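Local atomic coordinates of Non-reducing end beta-L-arabinofuranosidase (Bacteroides thetaiotaomicron, PDB entry 5MQO), a protein that is a family GH127 glycoside hydrolase of a human-gut Bacteroides that probably removes aceric acid from the complex side chains of plant pectin. Residues A[262-267]-A[308-313]; A[277-282]-A[348-353]; A[363-368]-A[442-447]. All coordinates share one frame; numbering follows the deposited sequence.

Interaction 1: A[262-267]-A[308-313]; sequences ELSKNL and ADVYAE
Val310 pushes its two methyl groups against the helix carrying Ser264 and Lys265, one methyl to each residue. The backbones come nearest at Lys265 and Val310, whose CA atoms are 6.9 Å apart, and Val310 supplies all that the segment 308-313 contributes to the contact. Its CG1 stands opposite the N of its own backbone (chi1 170°), which sends CG1 to the lysine and CG2 to the serine.

Lys265 is worth following outward. Its CB leaves the helix to one flank of Val310 and makes no close approach. CG is the atom that touches, 4.1 Å from Val310 CG1, with the two side chains crossing at about a right angle. Two bends further out then swing CD and CE back along their own helix, away from the valine. NZ ends in a salt bridge to Glu262, 2.9 Å from OE2, which it meets on the syn side and 24° out of the carboxylate plane. The lysine thus lends its aliphatic root to the interface while its charge is probably balanced by Glu262, three residues earlier in the same helix.

Ser264 makes the closer approach: its OG lies 3.4 Å from Val310 CG2, and its CB 3.9 Å from that methyl. A methyl can only pack against the hydroxyl. The hydroxyl's hydrogen bond goes instead to the carbonyl oxygen of Leu261, so a buried polar atom is satisfied within its own helix. Ser264 also touches Val248 of helix 243-255, and Val310 touches Ile268.

The result is a small seam between helices 258-270 and 297-314, in which a valine packs against a serine and the aliphatic start of a lysine, the kind of helix-on-helix packing that builds the (alpha/alpha)6 barrel expected for a GH127 catalytic domain of the six-hairpin clan.

Interaction 2: A[277-282]-A[348-353]; sequences GTDDNQ and TSPDGT
Asp279 and Ser349 carry this contact, a carboxylate from a loop gripping a hydroxyl at the end of a strand. Along 277-282, Gly277 brings the chain in, and Thr278 offers OG1 to the backbone N of Asn281 in a weak bond of 3.3 Å. That bond spans the start of a type I turn running from Asp279 to Gln282, which is closed by Gln282 N giving to Asp279 O at 2.8 Å.

Asp279, the first residue of the turn, points its side chain at the strand. Ser349 OG donates to Asp279 OD2 at 2.7 Å, reaching that oxygen on the anti side and 29° out of the carboxylate plane. The serine can do so because its OG lies opposite its own backbone N (chi1 -173°); Ser349 CB then rests 3.3 Å from the same Asp279 OD2. Beyond it Pro350, which follows a cis peptide bond, brings its N to 4.0 Å from Asp279 OD2. The other oxygen, OD1, forms a salt bridge with Arg284. With an alanine in place of Asp279, the Ser349 hydroxyl would probably lose its acceptor and the Arg284 guanidinium this counter-charge.

Further on, Asp280 and Gln282 turn to Arg299 of helix 297-314. The loop is thereby wedged between that helix and the two-stranded sheet, where Ser349 pairs with Gln361 of strand 361-364.

Interaction 3: A[363-368]-A[442-447]; sequences VHQSYG and TLRWPK
Gln365 reaches with an extended side chain into the angle between Arg444 and Trp445. It crosses the tryptophan at about a right angle, with amide and ring planes 86° apart. The meeting is loose: Gln365 CD is 5.0 Å from Trp445 NE1, and the nearest CA atoms, those of Gln365 and Arg444, stand 10.8 Å apart.

Packing is much tighter inside the loop 442-447. Arg444 CB lies 3.5 Å above one face of the Trp445 ring, offset toward its rim, while the ring's NE1 comes to the edge of the guanidinium, in its plane. Lys447 folds back so that NZ donates to Trp445 O at 3.0 Å, from 38° out of the carbonyl plane. The guanidinium itself is held by Asp346 through NH1 and by Tyr345 O through NH2. Tyr429 meets the tryptophan ring as well.

On the strand side, Gln365 and Ser366 both face Leu344 in a G1 beta bulge, where the chain turns its corner and Gln365 leaves the strand direction. Gln365 is buried, whereas Arg444 and Trp445 remain partly open to solvent.

Chemically, then, the two segments meet through polar ends that touch only lightly, and the Arg444 guanidinium has its firm partners in Asp346 and the carbonyl oxygen of Tyr345.

Overall arrangement
All three contacts lie in the catalytic domain, but they form a pair and an outlier. Interactions 2 and 3, with centres about 16 Å apart, share the hairpin of strands 347-349 and 361-364: Asp280 OD1 is 3.0 Å from His364 N, a probable hydrogen bond, and Ser349 CB packs 3.5 Å from Val363 CG1. Interaction 1 sits in the helical layer, its centre about 25 Å from that of interaction 2 and about 31 Å from that of interaction 3. Helix 297-314 is the bridge, since it carries Val310 and also meets the side chains of Gln282 and His364. The loop 277-282 follows helix 258-270, linking interactions 1 and 2 in sequence too.

Interaction 1: A[262-267]-A[308-313]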
loop_
_atom_site.group_PDB
_atom_site.type_symbol
_atom_site.label_atom_id
_atom_site.label_comp_id
_atom_site.label_asym_id
_atom_site.label_seq_id
_atom_site.Cartn_x
_atom_site.Cartn_y
_atom_site.Cartn_z
ATOM N N GLU A 262 9.622 -13.368 21.688
ATOM C CA GLU A 262 9.564 -14.847 21.715
ATOM C C GLU A 262 8.252 -15.376 21.152
ATOM O O GLU A 262 8.251 -16.406 20.475
ATOM C CB GLU A 262 9.788 -15.446 23.117
ATOM C CG GLU A 262 11.248 -15.542 23.565
ATOM C CD GLU A 262 12.190 -16.187 22.539
ATOM O OE1 GLU A 262 11.911 -17.340 22.093
ATOM O OE2 GLU A 262 13.201 -15.519 22.180
ATOM N N LEU A 263 7.155 -14.672 21.433
ATOM C CA LEU A 263 5.847 -15.068 20.934
ATOM C C LEU A 263 5.872 -14.997 19.407
ATOM O O LEU A 263 5.406 -15.921 18.750
ATOM C CB LEU A 263 4.714 -14.193 21.524
ATOM C CG LEU A 263 3.356 -14.170 20.788
ATOM C CD1 LEU A 263 2.811 -15.575 20.686
ATOM C CD2 LEU A 263 2.327 -13.266 21.451
ATOM N N SER A 264 6.437 -13.917 18.866
ATOM C CA SER A 264 6.416 -13.660 17.434
ATOM C C SER A 264 7.314 -14.627 16.689
ATOM O O SER A 264 7.022 -14.950 15.546
ATOM C CB SER A 264 6.769 -12.186 17.115
ATOM O OG SER A 264 8.163 -11.929 17.192
ATOM N N LYS A 265 8.393 -15.090 17.323
ATOM C CA LYS A 265 9.200 -16.185 16.760
ATOM C C LYS A 265 8.439 -17.503 16.731
ATOM O O LYS A 265 8.486 -18.214 15.735
ATOM C CB LYS A 265 10.489 -16.382 17.534
ATOM C CG LYS A 265 11.555 -15.373 17.183
ATOM C CD LYS A 265 12.473 -15.031 18.355
ATOM C CE LYS A 265 13.476 -16.139 18.650
ATOM N NZ LYS A 265 14.486 -15.636 19.630
ATOM N N ASN A 266 7.758 -17.832 17.828
ATOM C CA ASN A 266 6.959 -19.066 17.889
ATOM C C ASN A 266 5.840 -19.111 16.851
ATOM O O ASN A 266 5.635 -20.134 16.199
ATOM C CB ASN A 266 6.388 -19.309 19.299
ATOM C CG ASN A 266 7.469 -19.669 20.303
ATOM O OD1 ASN A 266 8.406 -20.414 19.990
ATOM N ND2 ASN A 266 7.363 -19.125 21.508
ATOM N N LEU A 267 5.155 -17.992 16.679
ATOM C CA LEU A 267 4.113 -17.879 15.683
ATOM C C LEU A 267 4.573 -18.243 14.260
ATOM O O LEU A 267 3.798 -18.818 13.498
ATOM C CB LEU A 267 3.474 -16.489 15.752
ATOM C CG LEU A 267 2.619 -16.317 17.031
ATOM C CD1 LEU A 267 2.413 -14.858 17.386
ATOM C CD2 LEU A 267 1.264 -16.998 16.900
ATOM N N ALA A 308 9.278 -10.187 8.099
ATOM C CA ALA A 308 10.301 -9.181 7.903
ATOM C C ALA A 308 10.530 -8.427 9.177
ATOM O O ALA A 308 11.662 -8.131 9.536
ATOM C CB ALA A 308 9.910 -8.229 6.810
ATOM N N ASP A 309 9.436 -8.140 9.868
ATOM C CA ASP A 309 9.500 -7.559 11.210
ATOM C C ASP A 309 10.248 -8.437 12.229
ATOM O O ASP A 309 11.058 -7.929 13.007
ATOM C CB ASP A 309 8.091 -7.187 11.702
ATOM C CG ASP A 309 7.720 -5.762 11.367
ATOM O OD1 ASP A 309 8.644 -4.943 11.172
ATOM O OD2 ASP A 309 6.509 -5.455 11.329
ATOM N N VAL A 310 10.028 -9.749 12.207
ATOM C CA VAL A 310 10.823 -10.649 13.062
ATOM C C VAL A 310 12.269 -10.644 12.617
ATOM O O VAL A 310 13.162 -10.541 13.471
ATOM C CB VAL A 310 10.269 -12.083 13.120
ATOM C CG1 VAL A 310 11.258 -13.043 13.810
ATOM C CG2 VAL A 310 8.916 -12.058 13.837
ATOM N N TYR A 311 12.505 -10.686 11.300
ATOM C CA TYR A 311 13.881 -10.630 10.788
ATOM C C TYR A 311 14.612 -9.373 11.272
ATOM O O TYR A 311 15.774 -9.447 11.649
ATOM C CB TYR A 311 13.955 -10.739 9.262
ATOM C CG TYR A 311 15.367 -10.542 8.821
ATOM C CD1 TYR A 311 16.295 -11.584 8.900
ATOM C CD2 TYR A 311 15.819 -9.273 8.439
ATOM C CE1 TYR A 311 17.630 -11.379 8.550
ATOM C CE2 TYR A 311 17.137 -9.058 8.087
ATOM C CZ TYR A 311 18.029 -10.100 8.139
ATOM O OH TYR A 311 19.306 -9.810 7.786
ATOM N N ALA A 312 13.922 -8.233 11.281
ATOM C CA ALA A 312 14.515 -6.974 11.754
ATOM C C ALA A 312 15.143 -7.091 13.140
ATOM O O ALA A 312 16.117 -6.405 13.429
ATOM C CB ALA A 312 13.472 -5.872 11.781
ATOM N N GLU A 313 14.543 -7.945 13.971
ATOM C CA GLU A 313 14.955 -8.152 15.346
ATOM C C GLU A 313 15.916 -9.313 15.503
ATOM O O GLU A 313 16.843 -9.188 16.282
ATOM C CB GLU A 313 13.720 -8.368 16.263
ATOM C CG GLU A 313 12.591 -7.345 16.085
ATOM C CD GLU A 313 13.040 -5.890 16.238
ATOM O OE1 GLU A 313 14.010 -5.620 17.018
ATOM O OE2 GLU A 313 12.407 -5.002 15.593
#

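Interaction 2: A[277-282]-A[348-353]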
loop_
_atom_site.group_PDB
_atom_site.type_symbol
_atom_site.label_atom_id
_atom_site.label_comp_id
_atom_site.label_asym_id
_atom_site.label_seq_id
_atom_site.Cartn_x
_atom_site.Cartn_y
_atom_site.Cartn_z
ATOM N N GLY A 277 -2.709 -28.291 7.143
ATOM C CA GLY A 277 -2.715 -26.888 6.800
ATOM C C GLY A 277 -2.981 -26.745 5.300
ATOM O O GLY A 277 -3.111 -27.732 4.574
ATOM N N THR A 278 -3.072 -25.509 4.830
ATOM C CA THR A 278 -3.498 -25.268 3.487
ATOM C C THR A 278 -2.625 -24.215 2.848
ATOM O O THR A 278 -2.114 -23.336 3.523
ATOM C CB THR A 278 -4.989 -24.856 3.456
ATOM O OG1 THR A 278 -5.254 -23.857 4.432
ATOM C CG2 THR A 278 -5.887 -26.044 3.764
ATOM N N ASP A 279 -2.426 -24.327 1.537
ATOM C CA ASP A 279 -1.793 -23.259 0.766
ATOM C C ASP A 279 -2.548 -21.940 1.014
ATOM O O ASP A 279 -1.970 -20.897 1.206
ATOM C CB ASP A 279 -1.795 -23.606 -0.736
ATOM C CG ASP A 279 -0.919 -24.812 -1.081
ATOM O OD1 ASP A 279 -0.107 -25.235 -0.203
ATOM O OD2 ASP A 279 -1.058 -25.322 -2.246
ATOM N N ASP A 280 -3.860 -22.034 1.043
ATOM C CA ASP A 280 -4.740 -20.899 1.213
ATOM C C ASP A 280 -4.459 -20.134 2.490
ATOM O O ASP A 280 -4.501 -18.914 2.471
ATOM C CB ASP A 280 -6.194 -21.369 1.165
ATOM C CG ASP A 280 -7.149 -20.262 0.874
ATOM O OD1 ASP A 280 -6.881 -19.379 0.002
ATOM O OD2 ASP A 280 -8.216 -20.297 1.494
ATOM N N ASN A 281 -4.123 -20.836 3.577
ATOM C CA ASN A 281 -3.608 -20.180 4.801
ATOM C C ASN A 281 -2.065 -20.219 4.950
ATOM O O ASN A 281 -1.545 -20.072 6.072
ATOM C CB ASN A 281 -4.301 -20.727 6.056
ATOM C CG ASN A 281 -3.967 -19.913 7.310
ATOM O OD1 ASN A 281 -3.961 -18.664 7.300
ATOM N ND2 ASN A 281 -3.647 -20.628 8.402
ATOM N N GLN A 282 -1.342 -20.347 3.827
ATOM C CA GLN A 282 0.128 -20.430 3.797
ATOM C C GLN A 282 0.697 -21.322 4.932
ATOM O O GLN A 282 1.700 -20.956 5.566
ATOM C CB GLN A 282 0.759 -19.032 3.886
ATOM C CG GLN A 282 0.288 -18.000 2.883
ATOM C CD GLN A 282 -1.161 -17.557 3.045
ATOM O OE1 GLN A 282 -1.634 -17.310 4.157
ATOM N NE2 GLN A 282 -1.884 -17.472 1.923
ATOM N N THR A 348 -7.684 -23.508 -7.433
ATOM C CA THR A 348 -6.997 -24.656 -6.852
ATOM C C THR A 348 -5.494 -24.404 -6.803
ATOM O O THR A 348 -4.959 -23.763 -7.683
ATOM C CB THR A 348 -7.266 -25.933 -7.660
ATOM O OG1 THR A 348 -7.097 -25.661 -9.053
ATOM C CG2 THR A 348 -8.667 -26.392 -7.450
ATOM N N SER A 349 -4.849 -24.920 -5.754
ATOM C CA SER A 349 -3.400 -24.891 -5.556
ATOM C C SER A 349 -2.848 -26.296 -5.170
ATOM O O SER A 349 -3.403 -26.974 -4.286
ATOM C CB SER A 349 -3.050 -23.900 -4.454
ATOM O OG SER A 349 -1.652 -23.724 -4.357
ATOM N N PRO A 350 -1.822 -26.786 -5.858
ATOM C CA PRO A 350 -1.372 -26.297 -7.158
ATOM C C PRO A 350 -2.357 -26.543 -8.357
ATOM O O PRO A 350 -3.313 -27.336 -8.256
ATOM C CB PRO A 350 -0.095 -27.095 -7.361
ATOM C CG PRO A 350 -0.401 -28.420 -6.745
ATOM C CD PRO A 350 -1.292 -28.134 -5.568
ATOM N N ASP A 351 -2.065 -25.874 -9.476
ATOM C CA ASP A 351 -2.910 -25.843 -10.689
ATOM C C ASP A 351 -2.194 -26.549 -11.843
ATOM O O ASP A 351 -1.266 -26.001 -12.459
ATOM C CB ASP A 351 -3.235 -24.374 -11.083
ATOM C CG ASP A 351 -4.260 -24.248 -12.215
ATOM O OD1 ASP A 351 -4.725 -25.255 -12.751
ATOM O OD2 ASP A 351 -4.613 -23.114 -12.577
ATOM N N GLY A 352 -2.637 -27.773 -12.111
ATOM C CA GLY A 352 -2.219 -28.543 -13.284
ATOM C C GLY A 352 -0.880 -29.233 -13.193
ATOM O O GLY A 352 -0.369 -29.668 -14.205
ATOM N N THR A 353 -0.317 -29.337 -11.987
ATOM C CA THR A 353 1.003 -29.959 -11.760
ATOM C C THR A 353 0.973 -31.283 -10.960
ATOM O O THR A 353 1.939 -32.041 -11.013
ATOM C CB THR A 353 1.941 -29.008 -10.983
ATOM O OG1 THR A 353 1.337 -28.685 -9.733
ATOM C CG2 THR A 353 2.210 -27.728 -11.735
#

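Interaction 3: A[363-368]-A[442-447]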
loop_
_atom_site.group_PDB
_atom_site.type_symbol
_atom_site.label_atom_id
_atom_site.label_comp_id
_atom_site.label_asym_id
_atom_site.label_seq_id
_atom_site.Cartn_x
_atom_site.Cartn_y
_atom_site.Cartn_z
ATOM N N VAL A 363 -8.389 -22.568 -3.063
ATOM C CA VAL A 363 -7.915 -21.260 -2.570
ATOM C C VAL A 363 -9.014 -20.234 -2.827
ATOM O O VAL A 363 -9.971 -20.504 -3.542
ATOM C CB VAL A 363 -6.576 -20.831 -3.228
ATOM C CG1 VAL A 363 -5.528 -21.911 -3.044
ATOM C CG2 VAL A 363 -6.722 -20.526 -4.719
ATOM N N HIS A 364 -8.892 -19.055 -2.244
ATOM C CA HIS A 364 -9.847 -17.968 -2.521
ATOM C C HIS A 364 -9.205 -16.609 -2.243
ATOM O O HIS A 364 -8.392 -16.495 -1.350
ATOM C CB HIS A 364 -11.164 -18.151 -1.733
ATOM C CG HIS A 364 -11.052 -17.849 -0.260
ATOM N ND1 HIS A 364 -10.045 -18.360 0.536
ATOM C CD2 HIS A 364 -11.829 -17.095 0.559
ATOM C CE1 HIS A 364 -10.206 -17.937 1.775
ATOM N NE2 HIS A 364 -11.276 -17.162 1.816
ATOM N N GLN A 365 -9.562 -15.600 -3.028
ATOM C CA GLN A 365 -9.058 -14.236 -2.861
ATOM C C GLN A 365 -7.547 -14.347 -2.824
ATOM O O GLN A 365 -6.861 -13.881 -1.898
ATOM C CB GLN A 365 -9.656 -13.601 -1.604
ATOM C CG GLN A 365 -11.110 -14.015 -1.363
ATOM C CD GLN A 365 -11.911 -13.038 -0.529
ATOM O OE1 GLN A 365 -11.369 -12.282 0.264
ATOM N NE2 GLN A 365 -13.217 -13.045 -0.725
ATOM N N SER A 366 -7.060 -14.987 -3.884
ATOM C CA SER A 366 -5.792 -15.681 -3.864
ATOM C C SER A 366 -4.861 -15.437 -5.052
ATOM O O SER A 366 -5.290 -15.140 -6.184
ATOM C CB SER A 366 -6.056 -17.187 -3.761
ATOM O OG SER A 366 -4.870 -17.937 -3.898
ATOM N N TYR A 367 -3.570 -15.625 -4.766
ATOM C CA TYR A 367 -2.541 -15.673 -5.778
ATOM C C TYR A 367 -2.863 -16.833 -6.698
ATOM O O TYR A 367 -3.452 -17.783 -6.266
ATOM C CB TYR A 367 -1.162 -15.865 -5.120
ATOM C CG TYR A 367 -0.562 -14.612 -4.514
ATOM C CD1 TYR A 367 -0.189 -13.541 -5.330
ATOM C CD2 TYR A 367 -0.342 -14.487 -3.126
ATOM C CE1 TYR A 367 0.369 -12.372 -4.802
ATOM C CE2 TYR A 367 0.226 -13.325 -2.595
ATOM C CZ TYR A 367 0.579 -12.267 -3.447
ATOM O OH TYR A 367 1.140 -11.098 -2.980
ATOM N N GLY A 368 -2.485 -16.733 -7.967
ATOM C CA GLY A 368 -2.708 -17.782 -9.000
ATOM C C GLY A 368 -1.388 -18.345 -9.460
ATOM O O GLY A 368 -0.379 -18.196 -8.736
ATOM N N THR A 442 -22.145 -12.327 -12.867
ATOM C CA THR A 442 -21.935 -11.269 -11.859
ATOM C C THR A 442 -20.972 -11.754 -10.797
ATOM O O THR A 442 -21.316 -12.625 -10.014
ATOM C CB THR A 442 -23.259 -10.858 -11.201
ATOM O OG1 THR A 442 -24.044 -10.151 -12.163
ATOM C CG2 THR A 442 -23.022 -9.958 -9.977
ATOM N N LEU A 443 -19.772 -11.180 -10.766
ATOM C CA LEU A 443 -18.782 -11.522 -9.752
ATOM C C LEU A 443 -19.264 -11.045 -8.390
ATOM O O LEU A 443 -20.022 -10.079 -8.316
ATOM C CB LEU A 443 -17.423 -10.884 -10.083
ATOM C CG LEU A 443 -16.690 -11.478 -11.318
ATOM C CD1 LEU A 443 -15.655 -10.509 -11.886
ATOM C CD2 LEU A 443 -16.033 -12.830 -11.034
ATOM N N ARG A 444 -18.839 -11.732 -7.327
ATOM C CA ARG A 444 -19.014 -11.276 -5.949
ATOM C C ARG A 444 -18.493 -9.854 -5.772
ATOM O O ARG A 444 -17.499 -9.470 -6.374
ATOM C CB ARG A 444 -18.206 -12.130 -4.953
ATOM C CG ARG A 444 -18.518 -13.625 -4.844
ATOM C CD ARG A 444 -17.920 -14.236 -3.579
ATOM N NE ARG A 444 -16.459 -14.384 -3.626
ATOM C CZ ARG A 444 -15.776 -15.454 -4.057
ATOM N NH1 ARG A 444 -16.396 -16.537 -4.519
ATOM N NH2 ARG A 444 -14.446 -15.434 -4.034
ATOM N N TRP A 445 -19.137 -9.101 -4.887
ATOM C CA TRP A 445 -18.689 -7.767 -4.447
ATOM C C TRP A 445 -19.040 -6.689 -5.467
ATOM O O TRP A 445 -18.861 -6.884 -6.671
ATOM C CB TRP A 445 -17.187 -7.711 -4.030
ATOM C CG TRP A 445 -16.815 -8.876 -3.208
ATOM C CD1 TRP A 445 -15.894 -9.836 -3.514
ATOM C CD2 TRP A 445 -17.428 -9.280 -1.981
ATOM N NE1 TRP A 445 -15.862 -10.801 -2.529
ATOM C CE2 TRP A 445 -16.798 -10.488 -1.577
ATOM C CE3 TRP A 445 -18.449 -8.740 -1.174
ATOM C CZ2 TRP A 445 -17.155 -11.169 -0.397
ATOM C CZ3 TRP A 445 -18.810 -9.420 0.007
ATOM C CH2 TRP A 445 -18.161 -10.622 0.379
ATOM N N PRO A 446 -19.563 -5.543 -4.978
ATOM C CA PRO A 446 -19.967 -4.482 -5.904
ATOM C C PRO A 446 -18.805 -3.944 -6.751
ATOM O O PRO A 446 -17.633 -4.016 -6.346
ATOM C CB PRO A 446 -20.532 -3.398 -4.974
ATOM C CG PRO A 446 -19.894 -3.655 -3.645
ATOM C CD PRO A 446 -19.726 -5.140 -3.563
ATOM N N LYS A 447 -19.148 -3.438 -7.929
ATOM C CA LYS A 447 -18.163 -2.898 -8.850
ATOM C C LYS A 447 -18.327 -1.399 -9.054
ATOM O O LYS A 447 -17.716 -0.811 -9.941
ATOM C CB LYS A 447 -18.212 -3.682 -10.162
ATOM C CG LYS A 447 -17.889 -5.171 -10.014
ATOM C CD LYS A 447 -16.442 -5.408 -9.589
ATOM C CE LYS A 447 -16.055 -6.882 -9.545
ATOM N NZ LYS A 447 -16.421 -7.601 -8.290
#